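Local atomic coordinates of alpha,alpha-trehalose-phosphate synthase (UDP-forming) (Burkholderia xenovorans, PDB entry 5V0T), a protein that belongs to glycosyltransferase family 20, of the GT-B clan, and here holds uridine-5'-diphosphate and 6-O-phosphono-alpha-D-glucopyranose in its pockets. Residues Y82-R87 against R109-G114; D103-D108 against L173-P178; R277-K282 against H319-I324; Q309-T314 against I347-K352. All blocks are in the same frame, centred on the assembly; numbering follows the deposited sequence.

Contact 1: Y82-R87 against R109-G114; sequences YDQYYR and RHDFEG. With G6P (6-O-phosphono-alpha-D-glucopyranose), chain J.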
# COMPACT_ATOMS: atom_id res chain seq x y z
N TYR A 82 -17.99 11.78 -5.07
CA TYR A 82 -17.47 10.74 -4.19
C TYR A 82 -18.01 9.37 -4.60
O TYR A 82 -17.26 8.38 -4.67
CB TYR A 82 -17.82 11.08 -2.74
CG TYR A 82 -17.53 10.02 -1.71
CD1 TYR A 82 -16.23 9.80 -1.24
CD2 TYR A 82 -18.55 9.25 -1.18
CE1 TYR A 82 -15.96 8.83 -0.27
CE2 TYR A 82 -18.29 8.27 -0.22
CZ TYR A 82 -17.00 8.06 0.23
OH TYR A 82 -16.77 7.09 1.18
N ASP A 83 -19.31 9.29 -4.90
CA ASP A 83 -19.91 8.00 -5.25
C ASP A 83 -19.40 7.47 -6.59
O ASP A 83 -19.14 6.27 -6.72
CB ASP A 83 -21.43 8.11 -5.26
CG ASP A 83 -22.04 8.13 -3.87
OD1 ASP A 83 -21.41 7.61 -2.93
OD2 ASP A 83 -23.15 8.68 -3.72
N GLN A 84 -19.24 8.35 -7.58
CA GLN A 84 -18.90 7.86 -8.92
C GLN A 84 -17.41 7.64 -9.08
O GLN A 84 -16.97 6.63 -9.64
CB GLN A 84 -19.40 8.84 -9.99
CG GLN A 84 -20.90 8.95 -10.08
CD GLN A 84 -21.38 10.07 -11.01
OE1 GLN A 84 -20.59 10.71 -11.71
NE2 GLN A 84 -22.68 10.32 -11.00
N TYR A 85 -16.61 8.59 -8.60
CA TYR A 85 -15.17 8.59 -8.85
C TYR A 85 -14.43 7.71 -7.85
O TYR A 85 -13.54 6.93 -8.23
CB TYR A 85 -14.67 10.04 -8.79
CG TYR A 85 -13.28 10.29 -8.27
CD1 TYR A 85 -12.18 10.23 -9.11
CD2 TYR A 85 -13.07 10.67 -6.93
CE1 TYR A 85 -10.90 10.50 -8.65
CE2 TYR A 85 -11.79 10.94 -6.45
CZ TYR A 85 -10.71 10.86 -7.33
OH TYR A 85 -9.44 11.12 -6.91
N TYR A 86 -14.78 7.81 -6.57
CA TYR A 86 -14.01 7.12 -5.53
C TYR A 86 -14.63 5.78 -5.15
O TYR A 86 -14.00 4.74 -5.33
CB TYR A 86 -13.88 8.05 -4.31
CG TYR A 86 -13.25 7.43 -3.08
CD1 TYR A 86 -11.86 7.37 -2.93
CD2 TYR A 86 -14.04 6.91 -2.06
CE1 TYR A 86 -11.28 6.80 -1.79
CE2 TYR A 86 -13.47 6.35 -0.92
CZ TYR A 86 -12.10 6.30 -0.79
OH TYR A 86 -11.56 5.74 0.35
N ARG A 87 -15.86 5.79 -4.62
CA ARG A 87 -16.52 4.52 -4.31
C ARG A 87 -16.81 3.72 -5.57
O ARG A 87 -16.82 2.48 -5.53
CB ARG A 87 -17.84 4.76 -3.56
CG ARG A 87 -17.69 5.17 -2.11
CD ARG A 87 -19.05 5.32 -1.43
NE ARG A 87 -19.76 4.05 -1.31
CZ ARG A 87 -20.89 3.76 -1.94
NH1 ARG A 87 -21.44 4.66 -2.74
NH2 ARG A 87 -21.47 2.58 -1.77
N ARG A 109 -20.85 2.41 -16.45
CA ARG A 109 -20.44 3.43 -17.40
C ARG A 109 -20.56 4.83 -16.82
O ARG A 109 -19.69 5.68 -17.02
CB ARG A 109 -21.30 3.32 -18.66
CG ARG A 109 -20.56 3.12 -19.94
CD ARG A 109 -21.57 3.08 -21.08
NE ARG A 109 -21.37 1.92 -21.94
CZ ARG A 109 -22.28 1.46 -22.79
NH1 ARG A 109 -22.00 0.40 -23.54
NH2 ARG A 109 -23.46 2.04 -22.88
N HIS A 110 -21.67 5.09 -16.12
CA HIS A 110 -21.91 6.39 -15.51
C HIS A 110 -20.88 6.71 -14.44
O HIS A 110 -20.47 7.87 -14.28
CB HIS A 110 -23.33 6.42 -14.94
CG HIS A 110 -23.96 7.77 -14.91
ND1 HIS A 110 -24.37 8.42 -16.06
CD2 HIS A 110 -24.27 8.59 -13.88
CE1 HIS A 110 -24.90 9.58 -15.73
NE2 HIS A 110 -24.85 9.71 -14.42
N ASP A 111 -20.46 5.71 -13.67
CA ASP A 111 -19.39 5.96 -12.70
C ASP A 111 -18.07 6.23 -13.40
O ASP A 111 -17.30 7.11 -12.97
CB ASP A 111 -19.26 4.78 -11.74
CG ASP A 111 -20.43 4.67 -10.80
OD1 ASP A 111 -21.15 5.68 -10.64
OD2 ASP A 111 -20.62 3.59 -10.22
N PHE A 112 -17.78 5.51 -14.49
CA PHE A 112 -16.55 5.75 -15.23
C PHE A 112 -16.52 7.17 -15.80
O PHE A 112 -15.47 7.84 -15.77
CB PHE A 112 -16.39 4.72 -16.34
CG PHE A 112 -15.22 5.00 -17.26
CD1 PHE A 112 -13.93 5.08 -16.74
CD2 PHE A 112 -15.42 5.18 -18.62
CE1 PHE A 112 -12.85 5.35 -17.57
CE2 PHE A 112 -14.35 5.45 -19.46
CZ PHE A 112 -13.07 5.54 -18.95
N GLU A 113 -17.65 7.65 -16.31
CA GLU A 113 -17.71 9.03 -16.80
C GLU A 113 -17.47 10.03 -15.68
O GLU A 113 -16.79 11.04 -15.87
CB GLU A 113 -19.06 9.30 -17.46
CG GLU A 113 -19.25 8.62 -18.79
CD GLU A 113 -20.66 8.77 -19.30
OE1 GLU A 113 -21.04 7.98 -20.19
OE2 GLU A 113 -21.39 9.66 -18.81
N GLY A 114 -18.05 9.78 -14.50
CA GLY A 114 -17.81 10.67 -13.37
C GLY A 114 -16.36 10.63 -12.89
O GLY A 114 -15.79 11.67 -12.54
C1 G6P J . -3.66 2.04 -0.50
C2 G6P J . -3.77 2.88 -1.76
C3 G6P J . -3.80 4.37 -1.41
C4 G6P J . -4.92 4.63 -0.41
C5 G6P J . -4.74 3.73 0.81
C6 G6P J . -5.83 4.00 1.85
O1 G6P J . -2.42 2.38 0.11
O2 G6P J . -2.68 2.57 -2.64
O3 G6P J . -4.05 5.10 -2.63
O4 G6P J . -4.88 6.01 0.02
O5 G6P J . -4.74 2.35 0.40
O6 G6P J . -7.13 3.86 1.25
P G6P J . -8.16 5.09 1.29
O1P G6P J . -8.63 5.21 2.72
O2P G6P J . -9.22 4.71 0.30
O3P G6P J . -7.35 6.29 0.86
O HOH W 1 -21.45 10.51 -14.78

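Contact 2: D103-D108 against L173-P178; sequences DLLQYD and LLAVPP. With FMT (formic acid), chain U.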
# COMPACT_ATOMS: atom_id res chain seq x y z
N ASP A 103 -13.59 -11.16 -9.98
CA ASP A 103 -14.87 -11.61 -9.43
C ASP A 103 -15.56 -10.52 -8.62
O ASP A 103 -16.79 -10.53 -8.50
CB ASP A 103 -14.66 -12.84 -8.55
CG ASP A 103 -13.74 -12.56 -7.37
OD1 ASP A 103 -12.55 -12.23 -7.59
OD2 ASP A 103 -14.21 -12.68 -6.22
N LEU A 104 -14.80 -9.61 -8.01
CA LEU A 104 -15.37 -8.52 -7.23
C LEU A 104 -15.53 -7.25 -8.05
O LEU A 104 -16.21 -6.32 -7.61
CB LEU A 104 -14.51 -8.23 -6.00
CG LEU A 104 -14.33 -9.37 -4.98
CD1 LEU A 104 -13.35 -8.96 -3.87
CD2 LEU A 104 -15.67 -9.83 -4.39
N LEU A 105 -14.91 -7.19 -9.22
CA LEU A 105 -15.05 -6.03 -10.09
C LEU A 105 -16.52 -5.76 -10.40
O LEU A 105 -17.29 -6.66 -10.76
CB LEU A 105 -14.27 -6.27 -11.38
CG LEU A 105 -14.00 -5.13 -12.36
CD1 LEU A 105 -12.91 -5.53 -13.30
CD2 LEU A 105 -15.25 -4.79 -13.15
N GLN A 106 -16.93 -4.51 -10.20
CA GLN A 106 -18.18 -4.01 -10.75
C GLN A 106 -17.83 -2.87 -11.69
O GLN A 106 -16.83 -2.18 -11.51
CB GLN A 106 -19.12 -3.55 -9.66
CG GLN A 106 -19.67 -4.69 -8.82
CD GLN A 106 -20.38 -4.19 -7.58
OE1 GLN A 106 -20.34 -3.00 -7.26
NE2 GLN A 106 -21.03 -5.10 -6.86
N TYR A 107 -18.65 -2.70 -12.73
CA TYR A 107 -18.40 -1.64 -13.69
C TYR A 107 -19.71 -0.93 -13.97
O TYR A 107 -20.73 -1.58 -14.19
CB TYR A 107 -17.82 -2.20 -15.00
CG TYR A 107 -17.68 -1.13 -16.06
CD1 TYR A 107 -16.76 -0.10 -15.91
CD2 TYR A 107 -18.47 -1.15 -17.22
CE1 TYR A 107 -16.61 0.87 -16.87
CE2 TYR A 107 -18.33 -0.16 -18.19
CZ TYR A 107 -17.39 0.84 -18.00
OH TYR A 107 -17.23 1.82 -18.94
N ASP A 108 -19.67 0.40 -13.96
CA ASP A 108 -20.83 1.20 -14.35
C ASP A 108 -20.33 2.34 -15.22
O ASP A 108 -19.48 3.13 -14.79
CB ASP A 108 -21.59 1.71 -13.11
CG ASP A 108 -22.79 2.59 -13.48
OD1 ASP A 108 -22.63 3.54 -14.25
OD2 ASP A 108 -23.90 2.33 -12.98
N LEU A 173 -6.06 -7.12 -16.90
CA LEU A 173 -6.50 -5.75 -17.14
C LEU A 173 -7.62 -5.68 -18.18
O LEU A 173 -8.48 -4.79 -18.12
CB LEU A 173 -5.31 -4.89 -17.57
CG LEU A 173 -5.57 -3.41 -17.88
CD1 LEU A 173 -6.10 -2.69 -16.63
CD2 LEU A 173 -4.30 -2.74 -18.38
N LEU A 174 -7.65 -6.63 -19.12
CA LEU A 174 -8.70 -6.65 -20.14
C LEU A 174 -10.11 -6.75 -19.55
O LEU A 174 -11.08 -6.43 -20.25
CB LEU A 174 -8.49 -7.81 -21.11
CG LEU A 174 -7.22 -7.76 -21.97
CD1 LEU A 174 -7.16 -9.00 -22.89
CD2 LEU A 174 -7.16 -6.48 -22.75
N ALA A 175 -10.24 -7.21 -18.30
CA ALA A 175 -11.54 -7.26 -17.65
C ALA A 175 -12.10 -5.87 -17.36
O ALA A 175 -13.32 -5.74 -17.18
CB ALA A 175 -11.46 -8.06 -16.35
N VAL A 176 -11.26 -4.85 -17.28
CA VAL A 176 -11.72 -3.48 -17.08
C VAL A 176 -12.18 -2.97 -18.44
O VAL A 176 -11.34 -2.78 -19.33
CB VAL A 176 -10.61 -2.59 -16.49
CG1 VAL A 176 -11.08 -1.15 -16.31
CG2 VAL A 176 -10.10 -3.15 -15.17
N PRO A 177 -13.47 -2.76 -18.67
CA PRO A 177 -13.94 -2.49 -20.04
C PRO A 177 -13.24 -1.29 -20.66
O PRO A 177 -12.80 -1.39 -21.82
CB PRO A 177 -15.45 -2.26 -19.85
CG PRO A 177 -15.78 -3.20 -18.71
CD PRO A 177 -14.61 -2.97 -17.75
N PRO A 178 -13.03 -0.15 -19.93
CA PRO A 178 -12.27 0.95 -20.56
C PRO A 178 -10.75 0.85 -20.42
O PRO A 178 -10.08 1.88 -20.31
CB PRO A 178 -12.80 2.19 -19.83
CG PRO A 178 -13.14 1.70 -18.48
CD PRO A 178 -13.63 0.28 -18.65
C FMT U . -20.34 -5.31 -13.66
O1 FMT U . -20.91 -4.62 -12.80
O2 FMT U . -20.59 -6.50 -13.90

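Contact 3: R277-K282 against H319-I324; sequences RLDYSK and HAYQDI. With UDP (uridine-5'-diphosphate), chain I; G6P (6-O-phosphono-alpha-D-glucopyranose), chain J; FMT (formic acid), chain P.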
# COMPACT_ATOMS: atom_id res chain seq x y z
N ARG A 277 -5.22 -2.86 6.91
CA ARG A 277 -6.59 -2.45 6.59
C ARG A 277 -7.40 -3.71 6.30
O ARG A 277 -6.88 -4.67 5.71
CB ARG A 277 -6.61 -1.51 5.38
CG ARG A 277 -6.05 -0.09 5.62
CD ARG A 277 -6.19 0.78 4.33
NE ARG A 277 -5.55 0.10 3.21
CZ ARG A 277 -6.19 -0.57 2.26
NH1 ARG A 277 -7.52 -0.63 2.24
NH2 ARG A 277 -5.50 -1.19 1.32
N LEU A 278 -8.65 -3.76 6.76
CA LEU A 278 -9.46 -4.96 6.54
C LEU A 278 -9.99 -4.93 5.10
O LEU A 278 -11.17 -4.70 4.81
CB LEU A 278 -10.58 -5.09 7.58
CG LEU A 278 -10.96 -6.55 7.93
CD1 LEU A 278 -11.97 -6.62 9.09
CD2 LEU A 278 -11.55 -7.29 6.71
N ASP A 279 -9.06 -5.20 4.19
CA ASP A 279 -9.27 -5.21 2.76
C ASP A 279 -9.24 -6.66 2.26
O ASP A 279 -8.46 -7.47 2.77
CB ASP A 279 -8.18 -4.36 2.09
CG ASP A 279 -8.50 -3.99 0.66
OD1 ASP A 279 -8.75 -4.89 -0.18
OD2 ASP A 279 -8.53 -2.77 0.38
N TYR A 280 -10.08 -7.00 1.27
CA TYR A 280 -10.00 -8.35 0.73
C TYR A 280 -8.66 -8.64 0.04
O TYR A 280 -8.30 -9.81 -0.14
CB TYR A 280 -11.17 -8.61 -0.24
CG TYR A 280 -11.42 -7.52 -1.26
CD1 TYR A 280 -10.58 -7.36 -2.36
CD2 TYR A 280 -12.48 -6.64 -1.12
CE1 TYR A 280 -10.82 -6.37 -3.31
CE2 TYR A 280 -12.72 -5.64 -2.05
CZ TYR A 280 -11.90 -5.51 -3.14
OH TYR A 280 -12.16 -4.52 -4.05
N SER A 281 -7.90 -7.61 -0.32
CA SER A 281 -6.58 -7.85 -0.90
C SER A 281 -5.58 -8.44 0.10
O SER A 281 -4.55 -8.96 -0.32
CB SER A 281 -6.00 -6.53 -1.44
OG SER A 281 -5.71 -5.67 -0.33
N LYS A 282 -5.86 -8.37 1.41
CA LYS A 282 -4.85 -8.67 2.42
C LYS A 282 -4.81 -10.15 2.83
O LYS A 282 -3.99 -10.54 3.67
CB LYS A 282 -5.07 -7.79 3.65
CG LYS A 282 -4.97 -6.28 3.30
CD LYS A 282 -3.53 -5.86 3.05
CE LYS A 282 -3.43 -4.34 2.70
NZ LYS A 282 -2.03 -3.91 2.34
N HIS A 319 -20.22 -2.42 0.10
CA HIS A 319 -20.69 -3.76 0.42
C HIS A 319 -19.56 -4.77 0.42
O HIS A 319 -19.52 -5.66 1.28
CB HIS A 319 -21.77 -4.19 -0.57
CG HIS A 319 -23.09 -3.52 -0.36
ND1 HIS A 319 -23.38 -2.76 0.76
CD2 HIS A 319 -24.21 -3.49 -1.13
CE1 HIS A 319 -24.61 -2.29 0.67
NE2 HIS A 319 -25.14 -2.72 -0.46
N ALA A 320 -18.65 -4.69 -0.56
CA ALA A 320 -17.57 -5.67 -0.61
C ALA A 320 -16.68 -5.62 0.62
O ALA A 320 -16.15 -6.64 1.06
CB ALA A 320 -16.71 -5.47 -1.87
N TYR A 321 -16.48 -4.43 1.19
CA TYR A 321 -15.68 -4.34 2.40
C TYR A 321 -16.48 -4.80 3.61
O TYR A 321 -15.91 -5.43 4.52
CB TYR A 321 -15.14 -2.92 2.56
CG TYR A 321 -13.98 -2.69 1.62
CD1 TYR A 321 -14.20 -2.36 0.28
CD2 TYR A 321 -12.66 -2.90 2.04
CE1 TYR A 321 -13.14 -2.18 -0.59
CE2 TYR A 321 -11.60 -2.73 1.17
CZ TYR A 321 -11.85 -2.38 -0.15
OH TYR A 321 -10.81 -2.21 -1.03
N GLN A 322 -17.79 -4.54 3.64
CA GLN A 322 -18.63 -5.14 4.68
C GLN A 322 -18.58 -6.66 4.61
O GLN A 322 -18.51 -7.34 5.64
CB GLN A 322 -20.07 -4.63 4.53
CG GLN A 322 -20.22 -3.11 4.71
CD GLN A 322 -21.42 -2.51 3.94
OE1 GLN A 322 -22.31 -3.23 3.48
NE2 GLN A 322 -21.42 -1.18 3.80
N ASP A 323 -18.59 -7.22 3.39
CA ASP A 323 -18.60 -8.68 3.24
C ASP A 323 -17.32 -9.30 3.79
O ASP A 323 -17.38 -10.27 4.55
CB ASP A 323 -18.77 -9.06 1.76
CG ASP A 323 -20.16 -8.77 1.22
OD1 ASP A 323 -21.13 -8.72 2.01
OD2 ASP A 323 -20.29 -8.60 -0.01
N ILE A 324 -16.16 -8.79 3.39
CA ILE A 324 -14.92 -9.40 3.88
C ILE A 324 -14.81 -9.24 5.39
O ILE A 324 -14.27 -10.12 6.08
CB ILE A 324 -13.67 -8.86 3.14
CG1 ILE A 324 -12.37 -9.53 3.63
CG2 ILE A 324 -13.53 -7.33 3.27
CD1 ILE A 324 -12.36 -11.09 3.45
N1 UDP I . -1.02 2.02 9.63
C2 UDP I . -1.24 2.94 10.64
N3 UDP I . -2.22 2.60 11.53
C4 UDP I . -2.97 1.45 11.53
C5 UDP I . -2.68 0.54 10.46
C6 UDP I . -1.72 0.84 9.57
O2 UDP I . -0.64 4.00 10.72
O4 UDP I . -3.82 1.28 12.42
C1' UDP I . 0.02 2.34 8.64
C2' UDP I . 1.17 1.33 8.63
O2' UDP I . 2.12 1.67 9.62
C3' UDP I . 1.70 1.52 7.20
C4' UDP I . 0.42 1.81 6.41
O4' UDP I . -0.55 2.29 7.36
O3' UDP I . 2.59 2.63 7.09
C5' UDP I . -0.15 0.64 5.65
O5' UDP I . 0.57 0.55 4.40
PA UDP I . 0.71 -0.83 3.63
O1A UDP I . 1.11 -1.94 4.57
O2A UDP I . 1.62 -0.59 2.49
O3A UDP I . -0.74 -1.17 3.12
PB UDP I . -1.96 -0.34 2.54
O1B UDP I . -1.29 0.80 1.78
O2B UDP I . -2.60 -1.33 1.54
O3B UDP I . -2.88 0.11 3.61
C1 G6P J . -3.66 2.04 -0.50
C2 G6P J . -3.77 2.88 -1.76
C3 G6P J . -3.80 4.37 -1.41
C4 G6P J . -4.92 4.63 -0.41
C5 G6P J . -4.74 3.73 0.81
C6 G6P J . -5.83 4.00 1.85
O1 G6P J . -2.42 2.38 0.11
O2 G6P J . -2.68 2.57 -2.64
O3 G6P J . -4.05 5.10 -2.63
O4 G6P J . -4.88 6.01 0.02
O5 G6P J . -4.74 2.35 0.40
O6 G6P J . -7.13 3.86 1.25
P G6P J . -8.16 5.09 1.29
O1P G6P J . -8.63 5.21 2.72
O2P G6P J . -9.22 4.71 0.30
O3P G6P J . -7.35 6.29 0.86
C FMT P . -21.36 -0.93 -2.36
O1 FMT P . -22.02 -0.67 -1.35
O2 FMT P . -20.35 -0.31 -2.70
O HOH W 2 -13.67 -4.37 5.90

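Contact 4: Q309-T314 against I347-K352; sequences QIAPPT and ILYIHK. With OXD (oxalic acid), chain O.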
# COMPACT_ATOMS: atom_id res chain seq x y z
N GLN A 309 -4.22 -9.54 15.44
CA GLN A 309 -4.55 -8.96 14.13
C GLN A 309 -5.20 -7.61 14.37
O GLN A 309 -6.35 -7.52 14.82
CB GLN A 309 -5.49 -9.86 13.33
CG GLN A 309 -5.99 -9.17 12.03
CD GLN A 309 -4.90 -9.10 10.96
OE1 GLN A 309 -4.42 -10.13 10.52
NE2 GLN A 309 -4.51 -7.88 10.56
N ILE A 310 -4.46 -6.55 14.10
CA ILE A 310 -5.02 -5.21 14.07
C ILE A 310 -5.53 -4.98 12.65
O ILE A 310 -4.76 -5.08 11.68
CB ILE A 310 -3.99 -4.16 14.49
CG1 ILE A 310 -3.63 -4.39 15.96
CG2 ILE A 310 -4.55 -2.74 14.30
CD1 ILE A 310 -2.57 -3.39 16.53
N ALA A 311 -6.83 -4.74 12.51
CA ALA A 311 -7.47 -4.69 11.19
C ALA A 311 -8.40 -3.49 11.12
O ALA A 311 -9.62 -3.62 11.28
CB ALA A 311 -8.24 -5.98 10.91
N PRO A 312 -7.86 -2.29 10.89
CA PRO A 312 -8.69 -1.09 10.97
C PRO A 312 -9.75 -1.07 9.88
O PRO A 312 -9.55 -1.62 8.78
CB PRO A 312 -7.69 0.06 10.80
CG PRO A 312 -6.40 -0.54 10.49
CD PRO A 312 -6.43 -1.97 10.88
N PRO A 313 -10.88 -0.41 10.12
CA PRO A 313 -11.87 -0.19 9.07
C PRO A 313 -11.24 0.50 7.87
O PRO A 313 -10.36 1.35 8.01
CB PRO A 313 -12.91 0.71 9.74
CG PRO A 313 -12.66 0.56 11.23
CD PRO A 313 -11.21 0.32 11.37
N THR A 314 -11.73 0.13 6.70
CA THR A 314 -11.36 0.82 5.47
C THR A 314 -12.56 0.78 4.54
O THR A 314 -13.24 -0.25 4.44
CB THR A 314 -10.13 0.15 4.84
OG1 THR A 314 -9.76 0.84 3.64
CG2 THR A 314 -10.40 -1.32 4.51
N ILE A 347 -6.80 -15.76 18.98
CA ILE A 347 -6.73 -14.62 18.05
C ILE A 347 -7.29 -13.38 18.75
O ILE A 347 -8.44 -13.38 19.22
CB ILE A 347 -7.49 -14.89 16.74
CG1 ILE A 347 -6.87 -16.10 16.01
CG2 ILE A 347 -7.47 -13.62 15.84
CD1 ILE A 347 -7.59 -16.49 14.71
N LEU A 348 -6.48 -12.33 18.81
CA LEU A 348 -6.87 -11.03 19.36
C LEU A 348 -7.15 -10.14 18.16
O LEU A 348 -6.22 -9.61 17.53
CB LEU A 348 -5.77 -10.46 20.26
CG LEU A 348 -5.26 -11.43 21.32
CD1 LEU A 348 -4.00 -10.89 21.99
CD2 LEU A 348 -6.36 -11.68 22.35
N TYR A 349 -8.42 -10.01 17.81
CA TYR A 349 -8.84 -9.31 16.61
C TYR A 349 -9.36 -7.94 17.04
O TYR A 349 -10.22 -7.85 17.93
CB TYR A 349 -9.92 -10.12 15.87
CG TYR A 349 -10.75 -9.33 14.86
CD1 TYR A 349 -10.18 -8.84 13.69
CD2 TYR A 349 -12.09 -9.08 15.10
CE1 TYR A 349 -10.95 -8.11 12.77
CE2 TYR A 349 -12.86 -8.34 14.20
CZ TYR A 349 -12.29 -7.88 13.03
OH TYR A 349 -13.04 -7.17 12.14
N ILE A 350 -8.79 -6.88 16.47
CA ILE A 350 -9.13 -5.52 16.89
C ILE A 350 -9.41 -4.71 15.63
O ILE A 350 -8.51 -4.53 14.80
CB ILE A 350 -8.02 -4.86 17.73
CG1 ILE A 350 -7.59 -5.77 18.88
CG2 ILE A 350 -8.52 -3.54 18.35
CD1 ILE A 350 -6.52 -5.15 19.74
N HIS A 351 -10.64 -4.23 15.49
CA HIS A 351 -11.10 -3.56 14.28
C HIS A 351 -11.02 -2.04 14.47
O HIS A 351 -12.03 -1.33 14.43
CB HIS A 351 -12.52 -4.04 13.93
CG HIS A 351 -13.03 -3.57 12.60
ND1 HIS A 351 -12.32 -3.71 11.43
CD2 HIS A 351 -14.20 -2.97 12.26
CE1 HIS A 351 -13.03 -3.22 10.42
NE2 HIS A 351 -14.17 -2.76 10.90
N LYS A 352 -9.79 -1.56 14.69
CA LYS A 352 -9.53 -0.16 15.02
C LYS A 352 -8.15 0.26 14.50
O LYS A 352 -7.26 -0.57 14.34
CB LYS A 352 -9.59 0.10 16.55
CG LYS A 352 -10.99 -0.03 17.15
CD LYS A 352 -11.01 0.32 18.63
CE LYS A 352 -11.21 -0.93 19.50
NZ LYS A 352 -11.37 -0.58 20.95
C1 OXD O . -8.13 1.52 20.65
C2 OXD O . -7.04 2.47 20.41
O3 OXD O . -9.01 1.79 21.50
O4 OXD O . -6.62 3.15 21.37
O5 OXD O . -8.15 0.46 20.00
O6 OXD O . -6.55 2.55 19.27

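Contact 1: Y82-R87 against R109-G114
Q84 and G114 illustrate how closely two helices can meet at a glycine: OE1 of Q84 sits 3.2 Å from CA of G114, close in on the side where G114 has no side chain. The axes of the two short segments approach to 7.4 Å at an angle of 84°. Q84 contributes the largest share of the packing. With its CG anti to the carbonyl carbon (chi1 -66°), the chain starts beside D111, whose OD1 lies 3.3 Å from Q84 CG. Farther out, NE2 of Q84 reaches CD2 of H110 at 3.7 Å, with the amide turned 70° from the imidazole plane. The polar link is indirect. One water donates to OE1 of Q84 (3.2 Å) and to O of H110 (2.9 Å), and stands over the centre of the H110 ring; R117 gives the same OE1 a further hydrogen bond. Within segment 82-87 of helix 79-98, NH1 of R87 forms a salt bridge with OD1 of D83, 3.0 Å away, and a wider pi-type turn lets O of Y82 accept from the backbone N of both Y86 and R87. On that turn Y86 OH donates to O2P of 6-O-phosphono-alpha-D-glucopyranose at 2.6 Å. The contact is thus a near-perpendicular helix packing in the N-terminal half of a GT-B fold, where Y86 lines the 6-O-phosphono-alpha-D-glucopyranose pocket.

Contact 2: D103-D108 against L173-P178
Y107 lays its ring against two consecutive prolines, P177 and P178, an example of an aromatic side chain held by aliphatic rings. Its CB points toward the 173-178 segment, and CG, anti to the backbone N (chi1 175°), is the first atom to meet P177. On one flank CD2 comes within 3.7 Å of P177 CG and CE2 lies near P177 CB; on the other, CD1 faces P177 CD and CE1 approaches P178 CD to 3.5 Å. CZ and OH finish beside P178 CD, so the tyrosine and the second proline reach toward each other tip to tip. P177 CG makes a CH-pi contact, 3.9 Å from the centroid of the Y107 ring and 19° off its normal. Beside this pair, L105 CD1 touches CG2 of V176 at 4.1 Å, the two side chains crossing at about a right angle. The backbone N of Y107 donates to O1 of a formic acid molecule at 3.0 Å. Both loops lead into helices: D108 is the N-cap of helix 109-126 and P178 that of helix 179-186. Y107 and P178 also pack on F112 of the former, while L105 and V176 both lean on A97 of helix 79-98.

Contact 3: R277-K282 against H319-I324
I324 packs against L278 and Y280, joining helix 319-339 to the loop that follows strand 270-275 in the C-terminal, Rossmann-like half of the GT-B fold. CG1 of I324 lies 3.9 Å from CD2 of L278 and also touches CA of Y280, while CG2 of I324 faces L278 O. The aromatic layer comes next: CE2 of Y280 stands over one face of the Y321 ring, 3.8 Å from its CE1, and meets CB of A320. Those two rings are oblique, their planes 40° apart. Nearer the polar edge, a water donates both to O of L278 and to O of Y321. D279 then organises the loop: its OD1 accepts from the backbone N of S281 at 2.9 Å, an Asx turn, and also from W95 of helix 79-98. R277 NE donates to O3B of uridine-5'-diphosphate at 2.7 Å, R277 NH2 and K282 NZ both reach O2B, and O5 of 6-O-phosphono-alpha-D-glucopyranose lies over a face of the R277 guanidinium. D279, in the second shell, steadies R277: its OD2 takes R277 NH1 on the anti lone pair at 3.0 Å, while Y321 OH donates to the same oxygen from 2.7 Å, 43° out of the carboxylate plane.

Contact 4: Q309-T314 against I347-K352
Q309 and L348 begin a short ladder of three backbone hydrogen bonds between parallel segments. N of Q309 donates a hydrogen bond to O of L348 at 2.9 Å; O of Q309 accepts from N of I350 at 3.0 Å; and N of A311 continues the series with O of I350 at 2.8 Å. The backbone of I310 bonds instead to S274 and D276. Past the last paired residues a side chain takes over. ND1 of H351 donates to O of A311 at 2.7 Å, nearly along the C=O axis although the oxygen is tilted from the ring plane, and CA of H351 adds a CH···O contact to the same oxygen. H351 CG lies anti to the backbone N (chi1 -172°), which starts the imidazole in this direction, and P313 CG lies over one ring face, 3.9 Å from the centroid of the H351 ring in a CH-pi contact. The two strands, 305-310 and 347-350, are linked through helix 319-339 as a beta-alpha-beta crossover, and 347-350 is the outermost strand on its side of the parallel sheet. Q309 and Y349 share one face of that sheet; I310 and I350 share the other. NE2 of Q309 donates to O of I310, 3.0 Å away, and also binds D276. The hydroxyl of Y349 is hydrogen-bonded to E329 of the connecting helix, and CE1 of the same ring touches CB of A311. At the far end NZ of K352 makes a weak 3.4 Å bond to O3 of oxalic acid.

Along the chain, contact 1 closes the 21-residue link between 82-87 and 109-114, joining two helices. Contact 2 starts inside that link and closes 64 residues, joining the loops that lead into helices 109-126 and 179-186, so the two cross within the N-terminal half. Contacts 3 and 4 also cross, closing 36 and 32 residues, the latter spanning helix 319-339; contact 3 ties a loop to that helix, and contact 4 joins two neighbouring strands of the parallel sheet. L104 CD1 packs on Y280 CD1, joining contact 2 to contact 3. Contacts 1 and 3 do not touch, yet both reach 6-O-phosphono-alpha-D-glucopyranose, while L278 N probably bonds P312 O between contacts 3 and 4.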